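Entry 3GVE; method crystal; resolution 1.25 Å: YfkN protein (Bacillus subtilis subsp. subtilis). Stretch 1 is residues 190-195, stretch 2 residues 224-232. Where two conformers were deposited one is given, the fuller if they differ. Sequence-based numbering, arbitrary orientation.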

# COMPACT_ATOMS: atom_id res chain seq x y z
N GLN A 190 -5.51 -2.07 26.76
CA GLN A 190 -6.86 -2.17 27.24
C GLN A 190 -7.85 -2.04 26.08
O GLN A 190 -7.62 -1.29 25.12
N ASP A 191 -8.94 -2.78 26.18
CA ASP A 191 -10.05 -2.67 25.25
C ASP A 191 -10.42 -1.21 25.05
O ASP A 191 -10.47 -0.44 25.98
N ILE A 192 -10.70 -0.86 23.79
CA ILE A 192 -11.04 0.51 23.44
C ILE A 192 -12.23 1.09 24.24
O ILE A 192 -12.07 2.12 24.88
N VAL A 193 -13.39 0.43 24.22
CA VAL A 193 -14.56 0.91 24.96
C VAL A 193 -14.30 1.01 26.47
O VAL A 193 -14.67 1.97 27.13
N GLU A 194 -13.65 -0.02 27.02
CA GLU A 194 -13.34 -0.05 28.45
C GLU A 194 -12.38 1.07 28.84
O GLU A 194 -12.62 1.75 29.80
N SER A 195 -11.45 1.39 28.00
CA SER A 195 -10.55 2.55 28.23
C SER A 195 -11.34 3.82 28.23
O SER A 195 -11.11 4.75 29.05
N GLN A 224 -20.00 -5.19 18.55
CA GLN A 224 -18.98 -6.19 18.79
C GLN A 224 -18.68 -6.20 20.29
O GLN A 224 -19.18 -5.39 21.03
N SER A 225 -17.85 -7.13 20.71
CA SER A 225 -17.47 -7.25 22.11
C SER A 225 -16.07 -6.73 22.36
O SER A 225 -15.42 -6.18 21.49
N SER A 226 -15.59 -6.89 23.58
CA SER A 226 -14.30 -6.31 23.94
C SER A 226 -13.14 -6.89 23.11
O SER A 226 -13.17 -8.05 22.74
N GLY A 227 -12.15 -6.06 22.82
CA GLY A 227 -10.97 -6.49 22.09
C GLY A 227 -11.07 -6.27 20.60
O GLY A 227 -10.15 -6.59 19.86
N ALA A 228 -12.22 -5.76 20.15
CA ALA A 228 -12.45 -5.52 18.72
C ALA A 228 -11.44 -4.54 18.12
O ALA A 228 -11.09 -3.54 18.72
N GLU A 229 -10.99 -4.87 16.91
CA GLU A 229 -10.06 -4.05 16.16
C GLU A 229 -10.69 -2.74 15.69
O GLU A 229 -10.05 -1.69 15.73
N ASN A 230 -11.94 -2.82 15.22
CA ASN A 230 -12.66 -1.71 14.61
C ASN A 230 -13.91 -1.40 15.42
O ASN A 230 -14.97 -1.93 15.18
N ALA A 231 -13.74 -0.52 16.39
CA ALA A 231 -14.66 -0.37 17.50
C ALA A 231 -15.48 0.91 17.54
O ALA A 231 -16.10 1.17 18.55
N VAL A 232 -15.48 1.70 16.48
CA VAL A 232 -16.20 2.98 16.50
C VAL A 232 -17.71 2.85 16.82
O VAL A 232 -18.25 3.64 17.55

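Where does the contact begin as stretch 1 runs toward its helix? Not at Q190, whose side chain lies out of reach of the other stretch, with its amide group hydrogen-bonded elsewhere in the structure. It begins at D191, the residue just before the helix, whose CA lies 5.0 Å from the CA of G227. Its CA-to-CB bond points toward stretch 2, and a t rotamer (chi1 169°) places the carboxylate where it can serve both segments. D191 OD1 accepts a hydrogen bond from G227 N at 2.7 Å, short and nearly straight at 167°. D191 OD2 turns to its own helix and accepts from E194 N at 2.9 Å, a capping bond that satisfies an amide of the first turn. The same residue also begins the helical backbone pattern, since S195 N donates to D191 O at 2.9 Å.

Why does the loop offer an amide at just this point? Residues S225 to A228 form a type II beta turn, and G227 sits at its third position, with phi near 93° and psi near -2°. At these angles a CB would be jammed against the carbonyl O of S226, which by itself calls for glycine; the ideal CB position would point away from stretch 1. S226, by contrast, directs its CA-to-CB bond toward the helix start, with its chi1 in the p well. Its backbone comes close to the carboxylate, with S226 CA 3.2 Å from D191 OD1, and S226 CB is 3.6 Å from that same oxygen.

How is the space beside this hydrogen bond filled? A single water, water 1, links the two stretches. It donates to D191 OD1 and to A228 O, each at 3.0 Å from the water oxygen, and accepts from I192 N, also at 3.0 Å. One molecule thus satisfies a backbone amide at the start of the helix and a carbonyl of the turn, while adding a second partner to the oxygen already held by G227.

What does I192 contribute once the polar groups are paired? Its CA-to-CB bond points toward stretch 2, and its side chain, m at chi1 and t at chi2, extends to the loop beyond the turn. I192 CD1 meets A231 CB at 4.1 Å, an apolar contact between two buried residues, both with CA-to-CB bonds pointing toward the opposite stretch. The same methyl passes along the loop backbone, with I192 CD1 4.2 Å from A228 O.

Does the rest of the helix still reach the loop? V193, with chi1 in the t well, points toward it but stops short, its side chain coming no closer than 4.7 Å. E194 starts sideways, yet its m, t side chain brings the end nearer, and E194 OE2 lies 3.8 Å from S226 CB at the exposed side of the contact. S195 is out of reach.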

# COMPACT_ATOMS: atom_id res chain seq x y z
CB GLN A 190 -7.08 -1.08 28.29
CG GLN A 190 -8.45 -1.05 28.94
CD GLN A 190 -8.60 0.10 29.91
OE1 GLN A 190 -7.94 1.12 29.78
NE2 GLN A 190 -9.51 -0.05 30.87
CB ASP A 191 -11.27 -3.44 25.78
CG ASP A 191 -12.54 -3.15 25.00
OD1 ASP A 191 -12.61 -3.61 23.87
OD2 ASP A 191 -13.42 -2.46 25.52
CB ILE A 192 -11.23 0.66 21.92
CG1 ILE A 192 -9.88 0.48 21.24
CG2 ILE A 192 -11.83 2.03 21.58
CD1 ILE A 192 -9.98 0.33 19.73
CB VAL A 193 -15.80 0.04 24.62
CG1 VAL A 193 -16.95 0.24 25.58
CG2 VAL A 193 -16.22 0.21 23.16
CB GLU A 194 -12.76 -1.39 28.89
CG GLU A 194 -13.74 -2.53 28.90
CD GLU A 194 -13.09 -3.87 29.14
OE1 GLU A 194 -11.96 -3.90 29.65
OE2 GLU A 194 -13.71 -4.90 28.81
CB SER A 195 -9.35 2.50 27.27
OG SER A 195 -8.78 3.77 27.14
CB GLN A 224 -17.72 -5.86 17.99
CG GLN A 224 -17.84 -6.06 16.49
CD GLN A 224 -16.60 -5.55 15.78
OE1 GLN A 224 -16.48 -4.37 15.52
NE2 GLN A 224 -15.68 -6.42 15.51
CB SER A 225 -17.58 -8.70 22.54
OG SER A 225 -18.94 -9.04 22.68
CB SER A 226 -14.03 -6.52 25.43
OG SER A 226 -14.13 -7.88 25.78
CB ALA A 228 -13.84 -5.01 18.49
CB GLU A 229 -9.55 -4.85 14.95
CG GLU A 229 -8.52 -4.12 14.09
CD GLU A 229 -7.92 -4.99 12.98
OE1 GLU A 229 -8.06 -6.22 13.06
OE2 GLU A 229 -7.33 -4.44 12.05
CB ASN A 230 -12.98 -2.05 13.14
CG ASN A 230 -11.72 -2.05 12.28
OD1 ASN A 230 -11.03 -1.06 12.19
ND2 ASN A 230 -11.43 -3.19 11.65
CB ALA A 231 -13.88 -0.52 18.83
CB VAL A 232 -16.00 3.78 15.20
CG1 VAL A 232 -16.98 4.96 15.15
CG2 VAL A 232 -14.55 4.29 15.13
O HOH W 1 -10.88 -2.84 21.59